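Local structure of NtrC family transcriptional regulator (2Q5C) at residues A[17-21]-A[32-36]. The protein is probably a sigma-54-dependent transcriptional regulator that binds ATP and specific DNA sequences, represented here by its N-terminal region, of the propionate catabolism activator family. Numbering follows the deposited sequence.
With SO4 (sulfate ion), chain F; SO4 (sulfate ion), chain D.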
loop_
_atom_site.group_PDB
_atom_site.type_symbol
_atom_site.label_atom_id
_atom_site.label_comp_id
_atom_site.label_asym_id
_atom_site.label_seq_id
_atom_site.Cartn_x
_atom_site.Cartn_y
_atom_site.Cartn_z
ATOM N N LEU A 17 7.132 -8.342 2.737
ATOM C CA LEU A 17 7.819 -8.514 4.011
ATOM C C LEU A 17 8.822 -9.647 3.954
ATOM O O LEU A 17 9.895 -9.535 4.523
ATOM C CB LEU A 17 6.833 -8.726 5.172
ATOM C CG LEU A 17 5.917 -7.512 5.466
ATOM C CD1 LEU A 17 4.700 -7.902 6.314
ATOM C CD2 LEU A 17 6.705 -6.380 6.143
ATOM N N ASN A 18 8.500 -10.730 3.244
ATOM C CA ASN A 18 9.458 -11.829 3.143
ATOM C C ASN A 18 10.584 -11.579 2.136
ATOM O O ASN A 18 11.688 -12.108 2.275
ATOM C CB ASN A 18 8.753 -13.146 2.822
ATOM C CG ASN A 18 7.781 -13.568 3.899
ATOM O OD1 ASN A 18 6.670 -14.017 3.599
ATOM N ND2 ASN A 18 8.192 -13.442 5.159
ATOM N N LEU A 19 10.315 -10.773 1.116
ATOM C CA LEU A 19 11.341 -10.423 0.152
ATOM C C LEU A 19 12.396 -9.442 0.733
ATOM O O LEU A 19 13.580 -9.500 0.407
ATOM C CB LEU A 19 10.681 -9.803 -1.083
ATOM C CG LEU A 19 11.601 -9.251 -2.173
ATOM C CD1 LEU A 19 12.512 -10.366 -2.759
ATOM C CD2 LEU A 19 10.753 -8.631 -3.270
ATOM N N PHE A 20 11.929 -8.528 1.585
ATOM C CA PHE A 20 12.773 -7.415 1.998
ATOM C C PHE A 20 14.119 -7.857 2.623
ATOM O O PHE A 20 15.164 -7.316 2.266
ATOM C CB PHE A 20 11.939 -6.516 2.918
ATOM C CG PHE A 20 12.598 -5.215 3.340
ATOM C CD1 PHE A 20 12.818 -4.208 2.409
ATOM C CD2 PHE A 20 12.916 -4.963 4.678
ATOM C CE1 PHE A 20 13.396 -2.991 2.801
ATOM C CE2 PHE A 20 13.485 -3.729 5.065
ATOM C CZ PHE A 20 13.702 -2.771 4.124
ATOM N N PRO A 21 14.120 -8.831 3.558
ATOM C CA PRO A 21 15.421 -9.248 4.091
ATOM C C PRO A 21 16.359 -9.872 3.064
ATOM O O PRO A 21 17.576 -9.840 3.254
ATOM C CB PRO A 21 15.073 -10.294 5.168
ATOM C CG PRO A 21 13.643 -10.203 5.374
ATOM C CD PRO A 21 12.993 -9.482 4.250
ATOM N N ILE A 32 14.525 -4.242 8.962
ATOM C CA ILE A 32 13.538 -4.316 10.023
ATOM C C ILE A 32 12.214 -4.439 9.297
ATOM O O ILE A 32 11.975 -3.685 8.353
ATOM C CB ILE A 32 13.546 -3.052 10.925
ATOM C CG1 ILE A 32 14.887 -2.938 11.675
ATOM C CG2 ILE A 32 12.412 -3.126 11.931
ATOM C CD1 ILE A 32 16.016 -2.202 10.929
ATOM N N THR A 33 11.370 -5.387 9.661
ATOM C CA THR A 33 10.024 -5.485 9.075
ATOM C C THR A 33 8.981 -5.418 10.170
ATOM O O THR A 33 9.183 -5.977 11.262
ATOM C CB THR A 33 9.823 -6.761 8.248
ATOM O OG1 THR A 33 10.064 -7.894 9.087
ATOM C CG2 THR A 33 10.765 -6.809 7.058
ATOM N N LYS A 34 7.890 -4.706 9.903
ATOM C CA LYS A 34 6.786 -4.590 10.856
ATOM C C LYS A 34 5.491 -4.649 10.079
ATOM O O LYS A 34 5.360 -4.070 8.993
ATOM C CB LYS A 34 6.838 -3.268 11.647
ATOM C CG LYS A 34 8.146 -3.054 12.429
ATOM C CD LYS A 34 8.237 -3.968 13.676
ATOM C CE LYS A 34 9.543 -3.731 14.426
ATOM N NZ LYS A 34 9.855 -4.792 15.461
ATOM N N THR A 35 4.509 -5.350 10.636
ATOM C CA THR A 35 3.248 -5.544 9.964
ATOM C C THR A 35 2.248 -4.554 10.520
ATOM O O THR A 35 1.796 -4.692 11.677
ATOM C CB THR A 35 2.757 -7.004 10.174
ATOM O OG1 THR A 35 3.745 -7.890 9.638
ATOM C CG2 THR A 35 1.418 -7.248 9.474
ATOM N N ALA A 36 1.927 -3.542 9.721
ATOM C CA ALA A 36 1.021 -2.486 10.188
ATOM C C ALA A 36 0.599 -1.598 9.042
ATOM O O ALA A 36 1.236 -1.596 7.997
ATOM C CB ALA A 36 1.731 -1.631 11.258
HETATM S S SO4 F . 5.506 -7.753 13.279
HETATM O O1 SO4 F . 5.031 -6.369 13.305
HETATM O O2 SO4 F . 4.497 -8.622 13.887
HETATM O O3 SO4 F . 5.717 -8.205 11.907
HETATM O O4 SO4 F . 6.755 -7.837 14.042
HETATM S S SO4 D . 11.694 -2.812 18.157
HETATM O O1 SO4 D . 10.255 -2.533 18.191
HETATM O O2 SO4 D . 12.005 -3.632 19.329
HETATM O O3 SO4 D . 12.019 -3.514 16.934
HETATM O O4 SO4 D . 12.445 -1.553 18.206
#
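The backbone N of T35 donates a hydrogen bond to O1 of a sulfate (chain F), 2.9 Å away. I32, K34 and A36 make the backbone hydrogen bonds to strand 6-11; the NH of T35 faces the other way, at the open edge of the sheet, and meets the sulfate. A second sulfate (chain D) accepts a bond from K34, NZ to O3 at 2.9 Å. Both ions probably come from the crystallisation liquor.

The helix and strand themselves meet through van der Waals contact. They run nearly antiparallel, at 174°, with axes 8.8 Å apart. L17 is the main apolar piece. Its CD2 lies 3.8 Å from T33 CB, and its CD1 lies 3.5 Å from T35 OG1. T33 points toward the helix and sets its methyl CG2 3.7 Å from F20 CD2. The F20 ring also reaches the strand backbone, with CE2 3.6 Å from I32 O. P21 adds only a marginal touch on T33.

This is the return half of a right-handed beta-alpha-beta crossover in a Rossmann-like domain. Strand 6-11 leads into helix 14-27, and strand 30-35 pairs beside strand 6-11. L17 and F20 also rest on L9, F20 packs against L173 and I177 of helix 170-187, and helix 38-48 meets K34 and A36.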